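Local coordinates for glutamine synthetase (PDB 4BAX), which belongs to the glutamine synthetase family, pairing a beta-grasp domain with a catalytic domain in an assembly of ten chains, at residues A[267-272]-A[318-323]. Residues are numbered along the deposited sequence; the frame is centred on the assembly and turned at random.
Sequences YGAGID and NANVDP
Segments 267-272 and 318-323, each built around a beta turn, are joined by two hydrogen bonds, one from the backbone and one from an asparagine side chain. The backbone N of N318 donates to the carbonyl O of Y267 over 3.0 Å, approaching almost along the C=O axis (164° at the oxygen). At the far end, ND2 of N320 reaches O of A269 at 3.2 Å; the donor lies in the carbonyl plane on a lone pair, and the acceptor is nearly in the amide plane. Between these bonds the N318 amide, its CG beside the backbone N (chi1 -82°), fits against I271, ND2 3.4 Å from CA and OD1 3.5 Å from CG1, the two side chains crossing obliquely. That OD1 accepts from NE of R274, and ND2 gives a weak bond to OD1 of N320. The N320 torsion (chi1 66°) sets CG between backbone N and carbonyl carbon, bringing OD1 to 3.4 Å from CA of G268, an approach that the bare glycine admits. V321 sets CG2, anti to its backbone N, against the Y267 backbone, 3.9 Å from its CA, while the OH of Y267 is hydrogen-bonded to OD2 of D314 and ND1 of H263. Further out, D322 N-caps helix 323-341. A type II turn, G268 to I271, thus docks on a type I turn, N318 to V321, closed by V321 N to N318 O: two beta turns, each leading into a helix (271-274 and 323-341), that join loops of the catalytic domain of the glutamine synthetase fold.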
ATOM      1  N   TYR A 267       3.704  20.712  41.471  1.00 32.00           N
ATOM      2  CA  TYR A 267       4.384  21.207  40.282  1.00 31.36           C
ATOM      3  C   TYR A 267       4.156  20.331  39.058  1.00 31.11           C
ATOM      4  O   TYR A 267       4.846  20.477  38.046  1.00 31.03           O
ATOM      5  CB  TYR A 267       5.879  21.346  40.557  1.00 30.92           C
ATOM      6  CG  TYR A 267       6.315  22.715  41.017  1.00 30.83           C
ATOM      7  CD1 TYR A 267       5.394  23.686  41.398  1.00 30.89           C
ATOM      8  CD2 TYR A 267       7.662  23.040  41.070  1.00 30.86           C
ATOM      9  CE1 TYR A 267       5.821  24.948  41.828  1.00 30.90           C
ATOM     10  CE2 TYR A 267       8.095  24.294  41.478  1.00 30.80           C
ATOM     11  CZ  TYR A 267       7.182  25.242  41.861  1.00 30.84           C
ATOM     12  OH  TYR A 267       7.659  26.468  42.276  1.00 31.00           O
ATOM     13  N   GLY A 268       3.193  19.424  39.155  1.00 31.09           N
ATOM     14  CA  GLY A 268       2.815  18.631  38.011  1.00 31.33           C
ATOM     15  C   GLY A 268       2.983  17.154  38.246  1.00 31.98           C
ATOM     16  O   GLY A 268       3.857  16.717  38.994  1.00 32.11           O
ATOM     17  N   ALA A 269       2.157  16.375  37.562  1.00 32.56           N
ATOM     18  CA  ALA A 269       2.154  14.935  37.734  1.00 33.31           C
ATOM     19  C   ALA A 269       3.355  14.301  37.037  1.00 34.52           C
ATOM     20  O   ALA A 269       3.712  14.680  35.911  1.00 35.17           O
ATOM     21  CB  ALA A 269       0.839  14.351  37.203  1.00 32.86           C
ATOM     22  N   GLY A 270       4.010  13.366  37.714  1.00 34.83           N
ATOM     23  CA  GLY A 270       5.150  12.708  37.109  1.00 35.36           C
ATOM     24  C   GLY A 270       6.443  13.493  37.203  1.00 35.79           C
ATOM     25  O   GLY A 270       7.376  13.214  36.446  1.00 35.45           O
ATOM     26  N   ILE A 271       6.531  14.415  38.165  1.00 36.40           N
ATOM     27  CA  ILE A 271       7.722  15.256  38.327  1.00 37.38           C
ATOM     28  C   ILE A 271       9.002  14.472  38.624  1.00 38.54           C
ATOM     29  O   ILE A 271      10.101  14.847  38.192  1.00 38.29           O
ATOM     30  CB  ILE A 271       7.476  16.368  39.402  1.00 42.39           C
ATOM     31  CG1 ILE A 271       8.571  17.437  39.344  1.00 42.38           C
ATOM     32  CG2 ILE A 271       7.418  15.777  40.814  1.00 42.35           C
ATOM     33  CD1 ILE A 271       8.091  18.825  39.700  1.00 42.53           C
ATOM     34  N   ASP A 272       8.835  13.355  39.323  1.00 39.93           N
ATOM     35  CA  ASP A 272       9.924  12.442  39.632  1.00 41.16           C
ATOM     36  C   ASP A 272      10.560  11.801  38.392  1.00 40.86           C
ATOM     37  O   ASP A 272      11.759  11.490  38.385  1.00 41.16           O
ATOM     38  CB  ASP A 272       9.482  11.382  40.650  1.00 42.84           C
ATOM     39  CG  ASP A 272       8.128  10.772  40.305  1.00 44.13           C
ATOM     40  OD1 ASP A 272       7.421  11.354  39.455  1.00 44.28           O
ATOM     41  OD2 ASP A 272       7.771   9.706  40.866  1.00 44.72           O
ATOM     42  N   ASN A 318       6.880  21.393  36.051  1.00 26.21           N
ATOM     43  CA  ASN A 318       6.676  20.587  34.851  1.00 26.35           C
ATOM     44  C   ASN A 318       5.914  21.355  33.797  1.00 25.89           C
ATOM     45  O   ASN A 318       5.241  22.329  34.123  1.00 25.29           O
ATOM     46  CB  ASN A 318       5.853  19.365  35.194  1.00 27.03           C
ATOM     47  CG  ASN A 318       6.670  18.254  35.786  1.00 27.86           C
ATOM     48  OD1 ASN A 318       7.888  18.393  36.039  1.00 28.45           O
ATOM     49  ND2 ASN A 318       6.008  17.121  36.008  1.00 27.75           N
ATOM     50  N   ALA A 319       5.990  20.890  32.547  1.00 26.20           N
ATOM     51  CA  ALA A 319       5.200  21.474  31.462  1.00 26.32           C
ATOM     52  C   ALA A 319       3.703  21.303  31.723  1.00 27.42           C
ATOM     53  O   ALA A 319       2.896  22.063  31.175  1.00 27.28           O
ATOM     54  CB  ALA A 319       5.577  20.857  30.126  1.00 25.50           C
ATOM     55  N   ASN A 320       3.333  20.318  32.552  1.00 28.37           N
ATOM     56  CA  ASN A 320       1.918  20.087  32.862  1.00 28.99           C
ATOM     57  C   ASN A 320       1.458  20.748  34.167  1.00 29.53           C
ATOM     58  O   ASN A 320       0.403  20.401  34.693  1.00 30.15           O
ATOM     59  CB  ASN A 320       1.569  18.587  32.836  1.00 29.08           C
ATOM     60  CG  ASN A 320       2.256  17.809  33.948  1.00 29.39           C
ATOM     61  OD1 ASN A 320       3.115  18.343  34.661  1.00 29.74           O
ATOM     62  ND2 ASN A 320       1.914  16.527  34.074  1.00 29.04           N
ATOM     63  N   VAL A 321       2.238  21.684  34.696  1.00 29.63           N
ATOM     64  CA  VAL A 321       1.812  22.414  35.892  1.00 29.74           C
ATOM     65  C   VAL A 321       0.614  23.317  35.590  1.00 29.90           C
ATOM     66  O   VAL A 321       0.475  23.839  34.487  1.00 29.65           O
ATOM     67  CB  VAL A 321       2.965  23.262  36.474  1.00 29.81           C
ATOM     68  CG1 VAL A 321       3.317  24.447  35.561  1.00 29.59           C
ATOM     69  CG2 VAL A 321       2.633  23.710  37.905  1.00 30.05           C
ATOM     70  N   ASP A 322      -0.280  23.452  36.563  1.00 30.70           N
ATOM     71  CA  ASP A 322      -1.341  24.454  36.510  1.00 31.36           C
ATOM     72  C   ASP A 322      -0.701  25.799  36.856  1.00 31.50           C
ATOM     73  O   ASP A 322      -0.162  25.965  37.957  1.00 32.16           O
ATOM     74  CB  ASP A 322      -2.432  24.111  37.535  1.00 31.76           C
ATOM     75  CG  ASP A 322      -3.675  25.010  37.424  1.00 31.91           C
ATOM     76  OD1 ASP A 322      -3.583  26.132  36.872  1.00 32.37           O
ATOM     77  OD2 ASP A 322      -4.752  24.587  37.899  1.00 31.39           O
ATOM     78  N   PRO A 323      -0.787  26.775  35.936  1.00 30.79           N
ATOM     79  CA  PRO A 323      -0.219  28.117  36.175  1.00 30.17           C
ATOM     80  C   PRO A 323      -0.823  28.809  37.402  1.00 29.39           C
ATOM     81  O   PRO A 323      -0.081  29.469  38.145  1.00 29.12           O
ATOM     82  CB  PRO A 323      -0.539  28.891  34.879  1.00 30.27           C
ATOM     83  CG  PRO A 323      -1.596  28.075  34.176  1.00 30.52           C
ATOM     84  CD  PRO A 323      -1.348  26.637  34.581  1.00 30.57           C
TER